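Local coordinates for protein flavodoxin (Lactobacillus reuteri, PDB 5VEG) that binds flavin mononucleotide and probably serves as a low-potential electron donor to redox enzymes, in association with a bacterial microcompartment for 1,2-propanediol use, at residues S119-Y124 and K152-P157; D99-L104 and V132-D137; N49-S54 and E163-F168. All blocks are in the same frame, centred on the assembly; numbering follows the deposited sequence.

Contact 1: S119-Y124 and K152-P157; sequences SGDKFY and KIDLEP. With FMN (flavin mononucleotide), chain D.
Ser-119 and Leu-155 meet where parallel strands 113-120 and 145-154 end beside the flavin mononucleotide. With OG anti to the backbone N (chi1 160°), the Ser-119 hydroxyl lies beside its own carbonyl carbon and donates to Leu-155 O; the modelled length, 2.5 Å, is very short and its exact value doubtful. The same OG accepts from FMN O4' at 2.8 Å, so one hydroxyl joins the ribityl chain to the loop that follows the second strand. Between the backbones, Gly-120 N donates to Ile-153 O (2.8 Å) and Leu-155 N to Gly-120 O, completing the parallel pairing. Gly-120 also places its CA 3.5 Å from FMN O2; a beta carbon here would overlap that oxygen.

Farther along, Asp-154 reaches over to the loop: its OD1 takes Lys-122 N at 2.8 Å in an almost straight bond (174°), and the extended Lys-122 chain crosses the Asp-154 CB by its CD and CE. Asp-121 OD1 accepts from Phe-123 N, an Asx turn. Asp-121 N donates to FMN O2 (3.1 Å). Tyr-124 then lays one ring face over the isoalloxazine, with FMN N5 above its centre, while Phe-123 CD2 lies over the other face. The Asp-121 and Asp-154 carboxylates lie 4.0 Å apart at OD1, their planes at 67°. Acidic surroundings tend to lower flavodoxin potentials, and Asp-121 may contribute, though nearby Lys-122 would offset part of the charge.

Contact 2: D99-L104 and V132-D137; sequences DFYDDL and VDHFDD. With CD (cadmium ion), chain E; NA (sodium ion), chain F.
Tyr-101 and Phe-135 carry a largely buried helix-to-helix contact, in which helix 98-105 lies beside helix 130-141 on one side of the parallel sheet of this flavodoxin fold. The axes of the two short segments approach to 10.3 Å, with their N-to-C directions 31° apart, so the helices run roughly the same way and meet through long side chains.

The aromatic pair is edge-to-face (T-shaped): the ring centroids are 5.4 Å apart and the planes stand at 73°. Tyr-101 offers the edge, its CD1 sitting over the centre of the Phe-135 face. Having CG anti to the backbone N (chi1 167°) carries the Tyr-101 ring across to helix 130-141, where CE1 comes 3.4 Å from His-134 O near the ring plane. The hydroxyl goes on to water 1, which donates to that same carbonyl, so a single water joins Tyr-101 OH to His-134 O. Around the rim of the Phe-135 ring, Leu-104 CD2 lies in plane at 3.7 Å from CD1, and Phe-100 CD1 approaches CE1 edge to edge.

Elsewhere on helix 98-105, one turn apart, Asp-99 grips the cadmium ion with both carboxylate oxygens and Asp-103 binds it through OD2 (2.4 Å), with water 3 as another ligand. Asp-99 OD1 is shared with the sodium ion, which also holds water 2; that water donates to Asp-102 OD2 and Asp-103 OD1. Both ions lie on the helix face turned from helix 130-141, apart from the aromatic packing.

In the surrounding fold, Phe-135 also rests on Val-116 of strand 113-120, Met-93 touches both Tyr-101 and Phe-135, and Phe-75 of helix 72-75 meets the Phe-100 ring edge-to-face.

Contact 3: N49-S54 and E163-F168; sequences NIVCDS and ERLNKF
Leu-165 sits between Ile-50 and Val-51, and this apolar cluster is the tight half of the contact between the first and last helices, 43-56 and 159-176. In the flavodoxin-like sandwich, this pair covers the sheet face opposite helices 98-105 and 130-141. The short segments cross at -50°, with axes 8.9 Å apart at closest approach, and the closest CA pairs are Val-51 with Leu-165 (6.1 Å) and Ser-54 with Asn-166.

The two methyls of Leu-165 divide the work. CD1 meets Ile-50, touching CG2 at 3.8 Å and also the CB, whereas CD2 turns to Val-51 CG2. In both cases the side chains cross at about a right angle, so the branches meet crosswise. Val-51, with CG1 anti to the backbone N (chi1 175°), directs that branch to the edge of the Phe-168 ring, 4.0 Å from CE2 and near the ring plane. On the sheet side of the cluster, Leu-165 and Phe-168 both rest on Val-151 of strand 145-154.

The other half is looser and more polar. Ser-54 faces Asn-166, its OG 3.4 Å from Asn-166 CG, and Asn-166 is partly exposed. Farther out, Asp-53, Glu-163, Arg-164 and Lys-167 are exposed and make no contact across the two segments.

Inside its own helix Ser-54 OG donates to Ile-50 O at 2.9 Å, tilted 32° from the carbonyl plane, while Ser-54 N bonds to the same oxygen from the opposite face. Ile-50 O is thus held by two donors, and the buried hydroxyl has an acceptor within its own helix. The joint between the helices consequently rests mainly on dispersion and the exclusion of water from Ile-50, Val-51, Leu-165 and Phe-168, with polar groups gathered at one end.

From the N terminus, residues 49-54 come first and pair with 163-168, so contact 3 closes the longest loop and encloses the other two. Within it, 99-104 is followed by 119-124, then 132-137 and 152-157: contacts 2 and 1 alternate along the chain and cross. Contact 1 pairs the two strands of a beta-alpha-beta unit whose helix, 130-141, enters contact 2. Lys-152 and Asp-133 tie those contacts by a salt bridge, while Pro-157 on Ile-50 and Ile-153 on Leu-165 join contact 1 to contact 3. Contacts 2 and 3, without touching, lie on opposite sides of the chain's centre.

Contact 1: S119-Y124 and K152-P157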
loop_
_atom_site.group_PDB
_atom_site.type_symbol
_atom_site.label_atom_id
_atom_site.label_comp_id
_atom_site.label_asym_id
_atom_site.label_seq_id
_atom_site.Cartn_x
_atom_site.Cartn_y
_atom_site.Cartn_z
ATOM N N SER A 119 -0.463 -6.109 6.671
ATOM C CA SER A 119 -0.738 -7.181 7.617
ATOM C C SER A 119 0.364 -7.160 8.667
ATOM O O SER A 119 1.550 -7.072 8.330
ATOM C CB SER A 119 -0.788 -8.546 6.923
ATOM O OG SER A 119 -0.587 -9.593 7.866
ATOM N N GLY A 120 -0.035 -7.189 9.933
ATOM C CA GLY A 120 0.911 -7.211 11.017
ATOM C C GLY A 120 0.317 -8.053 12.132
ATOM O O GLY A 120 -0.556 -8.891 11.895
ATOM N N ASP A 121 0.741 -7.805 13.354
ATOM C CA ASP A 121 0.348 -8.637 14.488
ATOM C C ASP A 121 -0.046 -7.727 15.637
ATOM O O ASP A 121 0.805 -7.014 16.178
ATOM C CB ASP A 121 1.498 -9.572 14.883
ATOM C CG ASP A 121 1.085 -10.622 15.913
ATOM O OD1 ASP A 121 0.170 -10.326 16.706
ATOM O OD2 ASP A 121 1.688 -11.729 15.926
ATOM N N LYS A 122 -1.331 -7.768 16.020
ATOM C CA LYS A 122 -1.819 -6.919 17.108
ATOM C C LYS A 122 -1.116 -7.180 18.436
ATOM O O LYS A 122 -1.132 -6.303 19.306
ATOM C CB LYS A 122 -3.333 -7.094 17.279
ATOM C CG LYS A 122 -4.103 -6.502 16.101
ATOM C CD LYS A 122 -5.623 -6.498 16.276
ATOM C CE LYS A 122 -6.291 -5.917 15.020
ATOM N NZ LYS A 122 -7.785 -5.913 15.098
ATOM N N PHE A 123 -0.453 -8.331 18.603
ATOM C CA PHE A 123 0.276 -8.573 19.855
ATOM C C PHE A 123 1.360 -7.523 20.101
ATOM O O PHE A 123 1.744 -7.285 21.255
ATOM C CB PHE A 123 0.886 -9.991 19.854
ATOM C CG PHE A 123 1.974 -10.212 20.905
ATOM C CD1 PHE A 123 1.648 -10.456 22.241
ATOM C CD2 PHE A 123 3.323 -10.209 20.543
ATOM C CE1 PHE A 123 2.651 -10.670 23.199
ATOM C CE2 PHE A 123 4.330 -10.425 21.491
ATOM C CZ PHE A 123 3.991 -10.655 22.823
ATOM N N TYR A 124 1.849 -6.861 19.047
ATOM C CA TYR A 124 2.880 -5.842 19.229
ATOM C C TYR A 124 2.297 -4.483 19.611
ATOM O O TYR A 124 3.028 -3.487 19.616
ATOM C CB TYR A 124 3.756 -5.735 17.963
ATOM C CG TYR A 124 4.536 -7.005 17.735
ATOM C CD1 TYR A 124 5.802 -7.173 18.288
ATOM C CD2 TYR A 124 3.973 -8.080 17.052
ATOM C CE1 TYR A 124 6.513 -8.358 18.123
ATOM C CE2 TYR A 124 4.675 -9.264 16.882
ATOM C CZ TYR A 124 5.939 -9.396 17.428
ATOM O OH TYR A 124 6.640 -10.566 17.252
ATOM N N LYS A 152 -5.286 -1.728 8.282
ATOM C CA LYS A 152 -4.365 -2.438 9.162
ATOM C C LYS A 152 -4.961 -3.804 9.472
ATOM O O LYS A 152 -5.995 -3.902 10.140
ATOM C CB LYS A 152 -4.114 -1.646 10.440
ATOM C CG LYS A 152 -3.225 -0.424 10.250
ATOM C CD LYS A 152 -2.814 0.109 11.617
ATOM C CE LYS A 152 -1.691 1.122 11.528
ATOM N NZ LYS A 152 -1.114 1.384 12.883
ATOM N N ILE A 153 -4.311 -4.849 8.991
ATOM C CA ILE A 153 -4.831 -6.204 9.085
ATOM C C ILE A 153 -4.013 -6.980 10.109
ATOM O O ILE A 153 -2.791 -6.800 10.214
ATOM C CB ILE A 153 -4.808 -6.875 7.699
ATOM C CG1 ILE A 153 -5.915 -6.266 6.833
ATOM C CG2 ILE A 153 -4.963 -8.396 7.808
ATOM C CD1 ILE A 153 -5.622 -6.306 5.347
ATOM N N ASP A 154 -4.692 -7.833 10.872
ATOM C CA ASP A 154 -4.025 -8.717 11.827
ATOM C C ASP A 154 -3.757 -10.060 11.150
ATOM O O ASP A 154 -4.686 -10.841 10.912
ATOM C CB ASP A 154 -4.876 -8.877 13.087
ATOM C CG ASP A 154 -4.193 -9.729 14.155
ATOM O OD1 ASP A 154 -3.058 -9.418 14.563
ATOM O OD2 ASP A 154 -4.800 -10.716 14.597
ATOM N N LEU A 155 -2.490 -10.316 10.827
ATOM C CA LEU A 155 -2.014 -11.606 10.308
ATOM C C LEU A 155 -2.691 -11.863 8.968
ATOM O O LEU A 155 -2.616 -11.006 8.065
ATOM C CB LEU A 155 -2.231 -12.699 11.370
ATOM C CG LEU A 155 -1.465 -12.597 12.684
ATOM C CD1 LEU A 155 -1.638 -13.888 13.488
ATOM C CD2 LEU A 155 0.017 -12.302 12.462
ATOM N N GLU A 156 -3.348 -13.017 8.774
ATOM C CA GLU A 156 -3.889 -13.348 7.470
ATOM C C GLU A 156 -5.191 -12.595 7.235
ATOM O O GLU A 156 -5.981 -12.413 8.166
ATOM C CB GLU A 156 -4.130 -14.847 7.348
ATOM C CG GLU A 156 -3.250 -15.485 6.293
ATOM C CD GLU A 156 -3.602 -16.928 6.023
ATOM O OE1 GLU A 156 -4.594 -17.168 5.298
ATOM O OE2 GLU A 156 -2.874 -17.817 6.521
ATOM N N PRO A 157 -5.433 -12.146 6.005
ATOM C CA PRO A 157 -6.698 -11.464 5.709
ATOM C C PRO A 157 -7.840 -12.467 5.644
ATOM O O PRO A 157 -7.748 -13.488 4.964
ATOM C CB PRO A 157 -6.438 -10.800 4.348
ATOM C CG PRO A 157 -5.347 -11.620 3.722
ATOM C CD PRO A 157 -4.507 -12.156 4.854
HETATM N N1 FMN D . 3.866 -6.939 13.376
HETATM C C2 FMN D . 3.538 -5.647 13.734
HETATM O O2 FMN D . 2.458 -5.179 13.388
HETATM N N3 FMN D . 4.409 -4.890 14.489
HETATM C C4 FMN D . 5.619 -5.414 14.896
HETATM O O4 FMN D . 6.375 -4.714 15.560
HETATM C C4A FMN D . 5.962 -6.721 14.546
HETATM N N5 FMN D . 7.170 -7.272 14.939
HETATM C C5A FMN D . 7.471 -8.575 14.562
HETATM C C6 FMN D . 8.681 -9.164 14.947
HETATM C C7 FMN D . 8.979 -10.477 14.567
HETATM C C7M FMN D . 10.277 -11.119 14.979
HETATM C C8 FMN D . 8.069 -11.209 13.814
HETATM C C8M FMN D . 8.391 -12.622 13.411
HETATM C C9 FMN D . 6.860 -10.633 13.431
HETATM C C9A FMN D . 6.576 -9.318 13.797
HETATM N N10 FMN D . 5.381 -8.761 13.399
HETATM C C10 FMN D . 5.071 -7.476 13.783
HETATM C "C1'" FMN D . 4.401 -9.596 12.630
HETATM C "C2'" FMN D . 4.428 -9.521 11.110
HETATM O "O2'" FMN D . 4.275 -8.180 10.725
HETATM C "C3'" FMN D . 3.197 -10.297 10.675
HETATM O "O3'" FMN D . 3.338 -11.680 10.939
HETATM C "C4'" FMN D . 2.878 -10.111 9.206
HETATM O "O4'" FMN D . 1.674 -10.783 8.931
HETATM C "C5'" FMN D . 3.965 -10.727 8.340
HETATM O "O5'" FMN D . 3.682 -10.342 7.011
HETATM P P FMN D . 4.339 -11.130 5.769
HETATM O O1P FMN D . 3.802 -12.545 5.777
HETATM O O2P FMN D . 3.879 -10.414 4.511
HETATM O O3P FMN D . 5.830 -11.176 5.908
#

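Contact 2: D99-L104 and V132-D137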
loop_
_atom_site.group_PDB
_atom_site.type_symbol
_atom_site.label_atom_id
_atom_site.label_comp_id
_atom_site.label_asym_id
_atom_site.label_seq_id
_atom_site.Cartn_x
_atom_site.Cartn_y
_atom_site.Cartn_z
ATOM N N ASP A 99 14.894 2.095 0.785
ATOM C CA ASP A 99 15.241 2.986 -0.315
ATOM C C ASP A 99 13.996 3.507 -1.023
ATOM O O ASP A 99 13.843 4.720 -1.234
ATOM C CB ASP A 99 16.145 2.258 -1.289
ATOM C CG ASP A 99 16.473 3.113 -2.467
ATOM O OD1 ASP A 99 16.977 4.226 -2.234
ATOM O OD2 ASP A 99 16.169 2.691 -3.591
ATOM N N PHE A 100 13.092 2.593 -1.392
ATOM C CA PHE A 100 11.796 2.958 -1.954
ATOM C C PHE A 100 11.074 3.970 -1.078
ATOM O O PHE A 100 10.559 4.979 -1.572
ATOM C CB PHE A 100 10.954 1.689 -2.125
ATOM C CG PHE A 100 9.664 1.883 -2.892
ATOM C CD1 PHE A 100 8.540 2.430 -2.276
ATOM C CD2 PHE A 100 9.556 1.449 -4.201
ATOM C CE1 PHE A 100 7.350 2.571 -2.970
ATOM C CE2 PHE A 100 8.367 1.576 -4.893
ATOM C CZ PHE A 100 7.268 2.137 -4.279
ATOM N N TYR A 101 11.001 3.691 0.230
ATOM C CA TYR A 101 10.361 4.604 1.175
ATOM C C TYR A 101 10.994 5.993 1.121
ATOM O O TYR A 101 10.291 7.004 1.032
ATOM C CB TYR A 101 10.455 4.013 2.585
ATOM C CG TYR A 101 10.131 4.948 3.734
ATOM C CD1 TYR A 101 8.813 5.309 4.017
ATOM C CD2 TYR A 101 11.133 5.419 4.576
ATOM C CE1 TYR A 101 8.511 6.133 5.092
ATOM C CE2 TYR A 101 10.844 6.249 5.652
ATOM C CZ TYR A 101 9.532 6.598 5.912
ATOM O OH TYR A 101 9.245 7.428 6.979
ATOM N N ASP A 102 12.329 6.059 1.186
ATOM C CA ASP A 102 13.023 7.344 1.124
ATOM C C ASP A 102 12.801 8.035 -0.221
ATOM O O ASP A 102 12.495 9.236 -0.271
ATOM C CB ASP A 102 14.515 7.132 1.400
ATOM C CG ASP A 102 15.314 8.431 1.373
ATOM O OD1 ASP A 102 14.979 9.369 2.130
ATOM O OD2 ASP A 102 16.289 8.509 0.595
ATOM N N ASP A 103 12.915 7.289 -1.324
ATOM C CA ASP A 103 12.688 7.886 -2.639
ATOM C C ASP A 103 11.268 8.417 -2.788
ATOM O O ASP A 103 11.048 9.419 -3.477
ATOM C CB ASP A 103 12.963 6.869 -3.737
ATOM C CG ASP A 103 14.423 6.496 -3.836
ATOM O OD1 ASP A 103 15.276 7.092 -3.134
ATOM O OD2 ASP A 103 14.698 5.593 -4.632
ATOM N N LEU A 104 10.298 7.751 -2.163
ATOM C CA LEU A 104 8.908 8.189 -2.240
ATOM C C LEU A 104 8.751 9.615 -1.727
ATOM O O LEU A 104 8.136 10.467 -2.386
ATOM C CB LEU A 104 8.037 7.230 -1.433
ATOM C CG LEU A 104 6.572 7.008 -1.768
ATOM C CD1 LEU A 104 6.421 6.571 -3.217
ATOM C CD2 LEU A 104 6.020 5.938 -0.794
ATOM N N VAL A 132 2.637 0.806 7.935
ATOM C CA VAL A 132 1.524 1.443 7.245
ATOM C C VAL A 132 1.488 2.929 7.559
ATOM O O VAL A 132 1.323 3.765 6.659
ATOM C CB VAL A 132 0.204 0.740 7.622
ATOM C CG1 VAL A 132 -0.985 1.457 7.009
ATOM C CG2 VAL A 132 0.257 -0.722 7.177
ATOM N N ASP A 133 1.682 3.285 8.835
ATOM C CA ASP A 133 1.703 4.691 9.227
ATOM C C ASP A 133 2.870 5.428 8.588
ATOM O O ASP A 133 2.724 6.585 8.170
ATOM C CB ASP A 133 1.791 4.824 10.746
ATOM C CG ASP A 133 0.608 4.209 11.455
ATOM O OD1 ASP A 133 -0.523 4.393 10.959
ATOM O OD2 ASP A 133 0.810 3.545 12.502
ATOM N N HIS A 134 4.040 4.784 8.506
ATOM C CA HIS A 134 5.189 5.437 7.877
ATOM C C HIS A 134 4.939 5.705 6.395
ATOM O O HIS A 134 5.248 6.792 5.894
ATOM C CB HIS A 134 6.449 4.593 8.059
ATOM C CG HIS A 134 7.013 4.679 9.438
ATOM N ND1 HIS A 134 7.353 3.565 10.176
ATOM C CD2 HIS A 134 7.264 5.749 10.228
ATOM C CE1 HIS A 134 7.812 3.949 11.353
ATOM N NE2 HIS A 134 7.776 5.269 11.404
ATOM N N PHE A 135 4.403 4.721 5.667
ATOM C CA PHE A 135 4.197 4.942 4.238
ATOM C C PHE A 135 3.091 5.950 3.982
ATOM O O PHE A 135 3.172 6.726 3.018
ATOM C CB PHE A 135 3.913 3.630 3.513
ATOM C CG PHE A 135 5.161 2.935 3.045
ATOM C CD1 PHE A 135 5.801 3.341 1.872
ATOM C CD2 PHE A 135 5.722 1.912 3.794
ATOM C CE1 PHE A 135 6.955 2.720 1.445
ATOM C CE2 PHE A 135 6.886 1.280 3.376
ATOM C CZ PHE A 135 7.506 1.684 2.199
ATOM N N ASP A 136 2.059 5.958 4.828
ATOM C CA ASP A 136 1.019 6.969 4.693
ATOM C C ASP A 136 1.593 8.367 4.898
ATOM O O ASP A 136 1.302 9.294 4.126
ATOM C CB ASP A 136 -0.119 6.703 5.677
ATOM C CG ASP A 136 -1.385 7.447 5.299
ATOM O OD1 ASP A 136 -1.400 8.675 5.459
ATOM O OD2 ASP A 136 -2.345 6.811 4.815
ATOM N N ASP A 137 2.423 8.533 5.928
ATOM C CA ASP A 137 3.137 9.797 6.102
ATOM C C ASP A 137 4.032 10.109 4.902
ATOM O O ASP A 137 4.107 11.260 4.465
ATOM C CB ASP A 137 3.962 9.760 7.391
ATOM C CG ASP A 137 3.103 9.922 8.642
ATOM O OD1 ASP A 137 1.924 10.323 8.526
ATOM O OD2 ASP A 137 3.613 9.657 9.744
HETATM CD CD CD E . 16.987 4.849 -4.702
HETATM NA NA NA F . 18.785 5.497 -1.476
HETATM O O HOH W 1 6.985 8.577 7.436
HETATM O O HOH W 2 17.087 6.957 -1.399
HETATM O O HOH W 3 16.145 3.796 -6.871
#

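Contact 3: N49-S54 and E163-F168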
loop_
_atom_site.group_PDB
_atom_site.type_symbol
_atom_site.label_atom_id
_atom_site.label_comp_id
_atom_site.label_asym_id
_atom_site.label_seq_id
_atom_site.Cartn_x
_atom_site.Cartn_y
_atom_site.Cartn_z
ATOM N N ASN A 49 -2.500 -8.808 -3.399
ATOM C CA ASN A 49 -3.308 -9.554 -4.367
ATOM C C ASN A 49 -4.783 -9.189 -4.266
ATOM O O ASN A 49 -5.460 -9.010 -5.284
ATOM C CB ASN A 49 -3.146 -11.064 -4.153
ATOM C CG ASN A 49 -1.780 -11.602 -4.564
ATOM O OD1 ASN A 49 -0.968 -10.916 -5.194
ATOM N ND2 ASN A 49 -1.526 -12.855 -4.202
ATOM N N ILE A 50 -5.310 -9.104 -3.041
ATOM C CA ILE A 50 -6.716 -8.751 -2.870
ATOM C C ILE A 50 -6.982 -7.348 -3.393
ATOM O O ILE A 50 -8.016 -7.094 -4.018
ATOM C CB ILE A 50 -7.124 -8.891 -1.391
ATOM C CG1 ILE A 50 -7.011 -10.362 -0.958
ATOM C CG2 ILE A 50 -8.530 -8.340 -1.167
ATOM C CD1 ILE A 50 -6.972 -10.584 0.579
ATOM N N VAL A 51 -6.059 -6.416 -3.147
ATOM C CA VAL A 51 -6.259 -5.047 -3.618
ATOM C C VAL A 51 -6.178 -4.990 -5.143
ATOM O O VAL A 51 -6.987 -4.321 -5.796
ATOM C CB VAL A 51 -5.243 -4.099 -2.948
ATOM C CG1 VAL A 51 -5.362 -2.694 -3.535
ATOM C CG2 VAL A 51 -5.450 -4.068 -1.396
ATOM N N CYS A 52 -5.221 -5.711 -5.735
ATOM C CA CYS A 52 -5.125 -5.769 -7.193
ATOM C C CYS A 52 -6.391 -6.341 -7.813
ATOM O O CYS A 52 -6.870 -5.841 -8.837
ATOM C CB CYS A 52 -3.934 -6.616 -7.617
ATOM S SG CYS A 52 -2.371 -5.916 -7.211
ATOM N N ASP A 53 -6.936 -7.401 -7.213
ATOM C CA ASP A 53 -8.179 -7.981 -7.704
ATOM C C ASP A 53 -9.319 -6.972 -7.634
ATOM O O ASP A 53 -10.054 -6.788 -8.609
ATOM C CB ASP A 53 -8.528 -9.242 -6.906
ATOM C CG ASP A 53 -7.632 -10.425 -7.248
ATOM O OD1 ASP A 53 -6.993 -10.404 -8.328
ATOM O OD2 ASP A 53 -7.567 -11.376 -6.431
ATOM N N SER A 54 -9.492 -6.312 -6.480
ATOM C CA SER A 54 -10.594 -5.359 -6.342
ATOM C C SER A 54 -10.441 -4.178 -7.301
ATOM O O SER A 54 -11.435 -3.682 -7.846
ATOM C CB SER A 54 -10.699 -4.854 -4.902
ATOM O OG SER A 54 -10.646 -5.927 -3.976
ATOM N N GLU A 163 -13.502 -7.442 2.860
ATOM C CA GLU A 163 -14.471 -6.386 2.608
ATOM C C GLU A 163 -13.837 -5.016 2.816
ATOM O O GLU A 163 -14.058 -4.102 2.023
ATOM C CB GLU A 163 -15.708 -6.566 3.491
ATOM C CG GLU A 163 -16.705 -7.566 2.899
ATOM C CD GLU A 163 -17.676 -8.170 3.916
ATOM O OE1 GLU A 163 -17.783 -7.650 5.050
ATOM O OE2 GLU A 163 -18.339 -9.176 3.578
ATOM N N ARG A 164 -13.013 -4.863 3.858
ATOM C CA ARG A 164 -12.333 -3.587 4.087
ATOM C C ARG A 164 -11.388 -3.236 2.939
ATOM O O ARG A 164 -11.303 -2.069 2.541
ATOM C CB ARG A 164 -11.572 -3.618 5.413
ATOM C CG ARG A 164 -12.491 -3.760 6.609
ATOM C CD ARG A 164 -11.963 -3.040 7.817
ATOM N NE ARG A 164 -12.935 -3.012 8.914
ATOM C CZ ARG A 164 -13.764 -2.003 9.176
ATOM N NH1 ARG A 164 -13.747 -0.900 8.429
ATOM N NH2 ARG A 164 -14.604 -2.083 10.213
ATOM N N LEU A 165 -10.670 -4.224 2.395
ATOM C CA LEU A 165 -9.799 -3.959 1.253
ATOM C C LEU A 165 -10.589 -3.645 -0.017
ATOM O O LEU A 165 -10.070 -2.970 -0.911
ATOM C CB LEU A 165 -8.860 -5.141 1.017
ATOM C CG LEU A 165 -7.783 -5.346 2.100
ATOM C CD1 LEU A 165 -7.057 -6.668 1.879
ATOM C CD2 LEU A 165 -6.787 -4.184 2.150
ATOM N N ASN A 166 -11.834 -4.101 -0.111
ATOM C CA ASN A 166 -12.665 -3.717 -1.248
ATOM C C ASN A 166 -13.121 -2.270 -1.138
ATOM O O ASN A 166 -13.104 -1.535 -2.130
ATOM C CB ASN A 166 -13.872 -4.645 -1.353
ATOM C CG ASN A 166 -13.626 -5.796 -2.281
ATOM O OD1 ASN A 166 -13.185 -6.868 -1.857
ATOM N ND2 ASN A 166 -13.895 -5.584 -3.569
ATOM N N LYS A 167 -13.565 -1.844 0.048
ATOM C CA LYS A 167 -13.900 -0.434 0.228
ATOM C C LYS A 167 -12.679 0.450 0.003
ATOM O O LYS A 167 -12.781 1.521 -0.611
ATOM C CB LYS A 167 -14.492 -0.207 1.620
ATOM C CG LYS A 167 -15.857 -0.879 1.801
ATOM C CD LYS A 167 -16.305 -0.946 3.265
ATOM C CE LYS A 167 -17.789 -1.323 3.379
ATOM N NZ LYS A 167 -18.227 -1.564 4.784
ATOM N N PHE A 168 -11.524 0.025 0.525
ATOM C CA PHE A 168 -10.242 0.657 0.226
ATOM C C PHE A 168 -10.085 0.892 -1.277
ATOM O O PHE A 168 -9.912 2.031 -1.719
ATOM C CB PHE A 168 -9.140 -0.240 0.793
ATOM C CG PHE A 168 -7.728 0.237 0.566
ATOM C CD1 PHE A 168 -7.181 1.255 1.342
ATOM C CD2 PHE A 168 -6.915 -0.419 -0.345
ATOM C CE1 PHE A 168 -5.874 1.652 1.168
ATOM C CE2 PHE A 168 -5.586 -0.033 -0.533
ATOM C CZ PHE A 168 -5.060 0.997 0.230
#